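Local coordinates for protein cephalosporin acylase (PDB 2NLZ) that probably hydrolyses amide bonds as a cephalosporin acylase of the gamma-glutamyltranspeptidase family of N-terminal nucleophile hydrolases, at residues R16-Q30 with L524-A538. The protein carries 1 engineered substitution. Residues are numbered along the deposited sequence; the frame is centred on the assembly and turned at random.
Sequences RNVVYAKNGMVATSQ and LAGGTEPRTDGQVAA
Val19 and Ala21 exchange paired backbone bonds with Gly526 and Leu524, as in Gly526 N to Val19 O at 2.7 Å. In a second layer Val26 pairs with Ala537 and Thr28 with Gln535; Ala537 N reaches Val26 O at 2.8 Å. Both ladders are antiparallel, consistent with the layered sandwich of this hydrolase superfamily, here joining strands from near the two ends of the chain. Helices 31-42 and 47-61 cover Val26 and Thr28.

Apolar side chains fill the space between the ladders. Met25 sets CG anti to its backbone N (chi1 -171°), then bends at chi3 (-82°): SD lies 3.7 Å from Val536 CG1 and 3.7 Å from Gly526 CA, while CE meets Leu524 CB at 4.0 Å. The unbranched, flexible thioether suits this bridge, and Gly526 suits the opposite wall because a CB there would strike SD. With an alanine here the thioether is gone, and Val536 and Leu524 are likely to lose their shared filler, opening a gap between the layers. Beta-branched Val19 and Val536 slide past each other, CB to CB 4.0 Å. Small Ala21 and Ala538 touch CB to CB at 3.6 Å.

Near the turn, Arg16 crosses the Thr528 methyl with its long aliphatic arm, and NE bonds to Arg15 O of the second subunit. Backbone polar groups are paired within each layer, so hydrocarbon and sulfur can lie between them.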
# COMPACT_ATOMS: atom_id res chain seq x y z
N ARG D 16 -12.88 -8.92 -4.45
CA ARG D 16 -14.23 -9.31 -4.80
C ARG D 16 -14.34 -9.31 -6.31
O ARG D 16 -14.30 -8.24 -6.93
CB ARG D 16 -15.26 -8.35 -4.21
CG ARG D 16 -15.64 -8.67 -2.79
CD ARG D 16 -16.80 -7.82 -2.35
NE ARG D 16 -17.04 -7.94 -0.92
CZ ARG D 16 -17.91 -8.78 -0.37
NH1 ARG D 16 -18.66 -9.56 -1.13
NH2 ARG D 16 -18.04 -8.83 0.95
N ASN D 17 -14.45 -10.49 -6.91
CA ASN D 17 -14.69 -10.60 -8.35
C ASN D 17 -16.11 -10.17 -8.70
O ASN D 17 -17.02 -10.32 -7.89
CB ASN D 17 -14.40 -12.01 -8.87
CG ASN D 17 -12.90 -12.29 -9.05
OD1 ASN D 17 -12.06 -11.39 -8.89
ND2 ASN D 17 -12.57 -13.53 -9.39
N VAL D 18 -16.28 -9.60 -9.90
CA VAL D 18 -17.60 -9.25 -10.43
C VAL D 18 -18.41 -10.52 -10.53
O VAL D 18 -17.89 -11.55 -10.95
CB VAL D 18 -17.52 -8.57 -11.82
CG1 VAL D 18 -18.92 -8.27 -12.39
CG2 VAL D 18 -16.71 -7.28 -11.75
N VAL D 19 -19.67 -10.45 -10.10
CA VAL D 19 -20.58 -11.59 -10.15
C VAL D 19 -21.38 -11.55 -11.46
O VAL D 19 -21.90 -10.49 -11.86
CB VAL D 19 -21.50 -11.62 -8.90
CG1 VAL D 19 -22.70 -12.53 -9.11
CG2 VAL D 19 -20.69 -12.05 -7.66
N TYR D 20 -21.45 -12.71 -12.14
CA TYR D 20 -22.18 -12.83 -13.40
C TYR D 20 -23.43 -13.73 -13.35
O TYR D 20 -23.44 -14.78 -12.70
CB TYR D 20 -21.25 -13.29 -14.53
CG TYR D 20 -20.34 -12.20 -15.04
CD1 TYR D 20 -20.69 -11.45 -16.16
CD2 TYR D 20 -19.15 -11.91 -14.40
CE1 TYR D 20 -19.87 -10.44 -16.62
CE2 TYR D 20 -18.32 -10.90 -14.85
CZ TYR D 20 -18.69 -10.18 -15.96
OH TYR D 20 -17.87 -9.18 -16.41
N ALA D 21 -24.47 -13.30 -14.05
CA ALA D 21 -25.72 -14.07 -14.14
C ALA D 21 -26.47 -13.79 -15.43
O ALA D 21 -26.11 -12.88 -16.19
CB ALA D 21 -26.62 -13.78 -12.95
N LYS D 22 -27.50 -14.58 -15.68
CA LYS D 22 -28.33 -14.40 -16.86
C LYS D 22 -29.79 -14.30 -16.47
O LYS D 22 -30.49 -13.39 -16.91
CB LYS D 22 -28.12 -15.55 -17.85
CG LYS D 22 -27.00 -15.31 -18.85
CD LYS D 22 -27.36 -14.23 -19.87
CE LYS D 22 -28.44 -14.69 -20.85
NZ LYS D 22 -27.95 -15.71 -21.82
N ASN D 23 -30.25 -15.24 -15.65
CA ASN D 23 -31.68 -15.36 -15.37
C ASN D 23 -32.16 -14.56 -14.16
O ASN D 23 -33.36 -14.36 -13.99
CB ASN D 23 -32.08 -16.83 -15.25
CG ASN D 23 -32.10 -17.54 -16.59
OD1 ASN D 23 -31.91 -18.76 -16.67
ND2 ASN D 23 -32.33 -16.79 -17.66
N GLY D 24 -31.23 -14.10 -13.34
CA GLY D 24 -31.60 -13.32 -12.17
C GLY D 24 -30.43 -12.94 -11.28
O GLY D 24 -29.46 -13.68 -11.16
N MET D 25 -30.55 -11.77 -10.67
CA MET D 25 -29.51 -11.25 -9.79
C MET D 25 -30.11 -10.33 -8.74
O MET D 25 -30.96 -9.49 -9.03
CB MET D 25 -28.46 -10.49 -10.60
CG MET D 25 -27.23 -10.10 -9.80
SD MET D 25 -25.96 -9.31 -10.81
CE MET D 25 -25.17 -10.74 -11.53
N VAL D 26 -29.65 -10.51 -7.50
CA VAL D 26 -30.07 -9.66 -6.40
C VAL D 26 -28.82 -9.15 -5.72
O VAL D 26 -27.89 -9.92 -5.46
CB VAL D 26 -30.97 -10.42 -5.41
CG1 VAL D 26 -31.36 -9.53 -4.26
CG2 VAL D 26 -32.20 -10.91 -6.10
N ALA D 27 -28.79 -7.85 -5.46
CA ALA D 27 -27.66 -7.20 -4.83
C ALA D 27 -28.13 -6.26 -3.72
O ALA D 27 -28.82 -5.27 -3.97
CB ALA D 27 -26.82 -6.46 -5.86
N THR D 28 -27.76 -6.60 -2.49
CA THR D 28 -28.16 -5.82 -1.34
C THR D 28 -27.21 -5.99 -0.15
O THR D 28 -26.26 -6.79 -0.18
CB THR D 28 -29.61 -6.15 -0.91
OG1 THR D 28 -30.05 -5.19 0.07
CG2 THR D 28 -29.70 -7.58 -0.36
N SER D 29 -27.50 -5.23 0.91
CA SER D 29 -26.64 -5.12 2.07
C SER D 29 -26.83 -6.20 3.13
O SER D 29 -26.21 -6.14 4.19
CB SER D 29 -26.84 -3.76 2.71
OG SER D 29 -28.17 -3.63 3.18
N GLN D 30 -27.69 -7.18 2.87
CA GLN D 30 -27.84 -8.27 3.84
C GLN D 30 -27.98 -9.58 3.10
O GLN D 30 -28.94 -9.74 2.35
CB GLN D 30 -29.06 -8.02 4.72
CG GLN D 30 -28.88 -8.47 6.15
CD GLN D 30 -27.77 -7.71 6.88
OE1 GLN D 30 -26.97 -8.30 7.60
NE2 GLN D 30 -27.73 -6.39 6.68
N LEU D 524 -25.66 -10.25 -17.07
CA LEU D 524 -25.74 -9.36 -15.92
C LEU D 524 -24.44 -9.38 -15.11
O LEU D 524 -23.93 -10.44 -14.76
CB LEU D 524 -26.91 -9.75 -15.00
CG LEU D 524 -28.32 -9.86 -15.59
CD1 LEU D 524 -29.22 -10.60 -14.61
CD2 LEU D 524 -28.91 -8.50 -15.94
N ALA D 525 -23.93 -8.20 -14.81
CA ALA D 525 -22.69 -8.06 -14.05
C ALA D 525 -22.93 -7.24 -12.79
O ALA D 525 -23.37 -6.09 -12.85
CB ALA D 525 -21.61 -7.43 -14.91
N GLY D 526 -22.62 -7.85 -11.65
CA GLY D 526 -22.94 -7.25 -10.37
C GLY D 526 -21.77 -6.90 -9.49
O GLY D 526 -20.73 -7.58 -9.50
N GLY D 527 -21.95 -5.82 -8.75
CA GLY D 527 -21.02 -5.36 -7.74
C GLY D 527 -21.76 -5.10 -6.44
O GLY D 527 -22.90 -4.61 -6.45
N THR D 528 -21.12 -5.43 -5.32
CA THR D 528 -21.71 -5.20 -4.00
C THR D 528 -20.76 -4.39 -3.12
O THR D 528 -19.54 -4.42 -3.31
CB THR D 528 -22.10 -6.55 -3.33
OG1 THR D 528 -23.00 -6.33 -2.24
CG2 THR D 528 -20.87 -7.35 -2.88
N GLU D 529 -21.32 -3.65 -2.16
CA GLU D 529 -20.53 -2.83 -1.24
C GLU D 529 -19.52 -3.64 -0.42
O GLU D 529 -19.92 -4.47 0.37
CB GLU D 529 -21.47 -2.09 -0.28
CG GLU D 529 -20.74 -1.25 0.75
CD GLU D 529 -19.84 -0.25 0.11
OE1 GLU D 529 -18.61 -0.37 0.30
OE2 GLU D 529 -20.36 0.64 -0.61
N PRO D 530 -18.22 -3.39 -0.62
CA PRO D 530 -17.25 -4.12 0.19
C PRO D 530 -17.15 -3.62 1.64
O PRO D 530 -16.78 -4.39 2.52
CB PRO D 530 -15.94 -3.90 -0.57
CG PRO D 530 -16.13 -2.64 -1.31
CD PRO D 530 -17.58 -2.51 -1.61
N ARG D 531 -17.52 -2.37 1.90
CA ARG D 531 -17.41 -1.81 3.25
C ARG D 531 -18.38 -2.39 4.31
O ARG D 531 -18.37 -1.96 5.46
CB ARG D 531 -17.56 -0.29 3.21
CG ARG D 531 -16.44 0.40 2.49
CD ARG D 531 -16.84 1.79 2.06
NE ARG D 531 -15.91 2.37 1.11
CZ ARG D 531 -15.86 2.08 -0.19
NH1 ARG D 531 -16.68 1.18 -0.71
NH2 ARG D 531 -14.97 2.68 -0.97
N THR D 532 -19.18 -3.37 3.92
CA THR D 532 -20.20 -3.93 4.80
C THR D 532 -20.46 -5.42 4.48
O THR D 532 -19.83 -5.98 3.58
CB THR D 532 -21.51 -3.10 4.71
OG1 THR D 532 -22.41 -3.46 5.76
CG2 THR D 532 -22.19 -3.28 3.36
N ASP D 533 -21.34 -6.05 5.27
CA ASP D 533 -21.87 -7.38 4.97
C ASP D 533 -22.80 -7.19 3.81
O ASP D 533 -23.48 -6.18 3.74
CB ASP D 533 -22.71 -7.92 6.13
CG ASP D 533 -21.98 -7.91 7.46
OD1 ASP D 533 -20.93 -8.57 7.59
OD2 ASP D 533 -22.50 -7.26 8.39
N GLY D 534 -22.86 -8.15 2.91
CA GLY D 534 -23.73 -8.00 1.75
C GLY D 534 -23.36 -8.95 0.64
O GLY D 534 -22.36 -9.69 0.73
N GLN D 535 -24.15 -8.93 -0.43
CA GLN D 535 -23.97 -9.95 -1.44
C GLN D 535 -24.57 -9.52 -2.75
O GLN D 535 -25.61 -8.87 -2.76
CB GLN D 535 -24.67 -11.22 -0.97
CG GLN D 535 -24.10 -12.49 -1.54
CD GLN D 535 -24.82 -13.71 -1.01
OE1 GLN D 535 -26.05 -13.80 -1.06
NE2 GLN D 535 -24.06 -14.67 -0.49
N VAL D 536 -23.88 -9.86 -3.84
CA VAL D 536 -24.52 -9.98 -5.15
C VAL D 536 -24.68 -11.46 -5.39
O VAL D 536 -23.69 -12.21 -5.31
CB VAL D 536 -23.68 -9.46 -6.33
CG1 VAL D 536 -24.59 -9.00 -7.43
CG2 VAL D 536 -22.77 -8.37 -5.92
N ALA D 537 -25.89 -11.90 -5.69
CA ALA D 537 -26.08 -13.32 -5.94
C ALA D 537 -26.76 -13.56 -7.26
O ALA D 537 -27.59 -12.77 -7.71
CB ALA D 537 -26.85 -13.95 -4.80
N ALA D 538 -26.39 -14.68 -7.88
CA ALA D 538 -26.98 -15.13 -9.13
C ALA D 538 -28.12 -16.14 -8.94
O ALA D 538 -28.17 -16.85 -7.94
CB ALA D 538 -25.89 -15.77 -9.99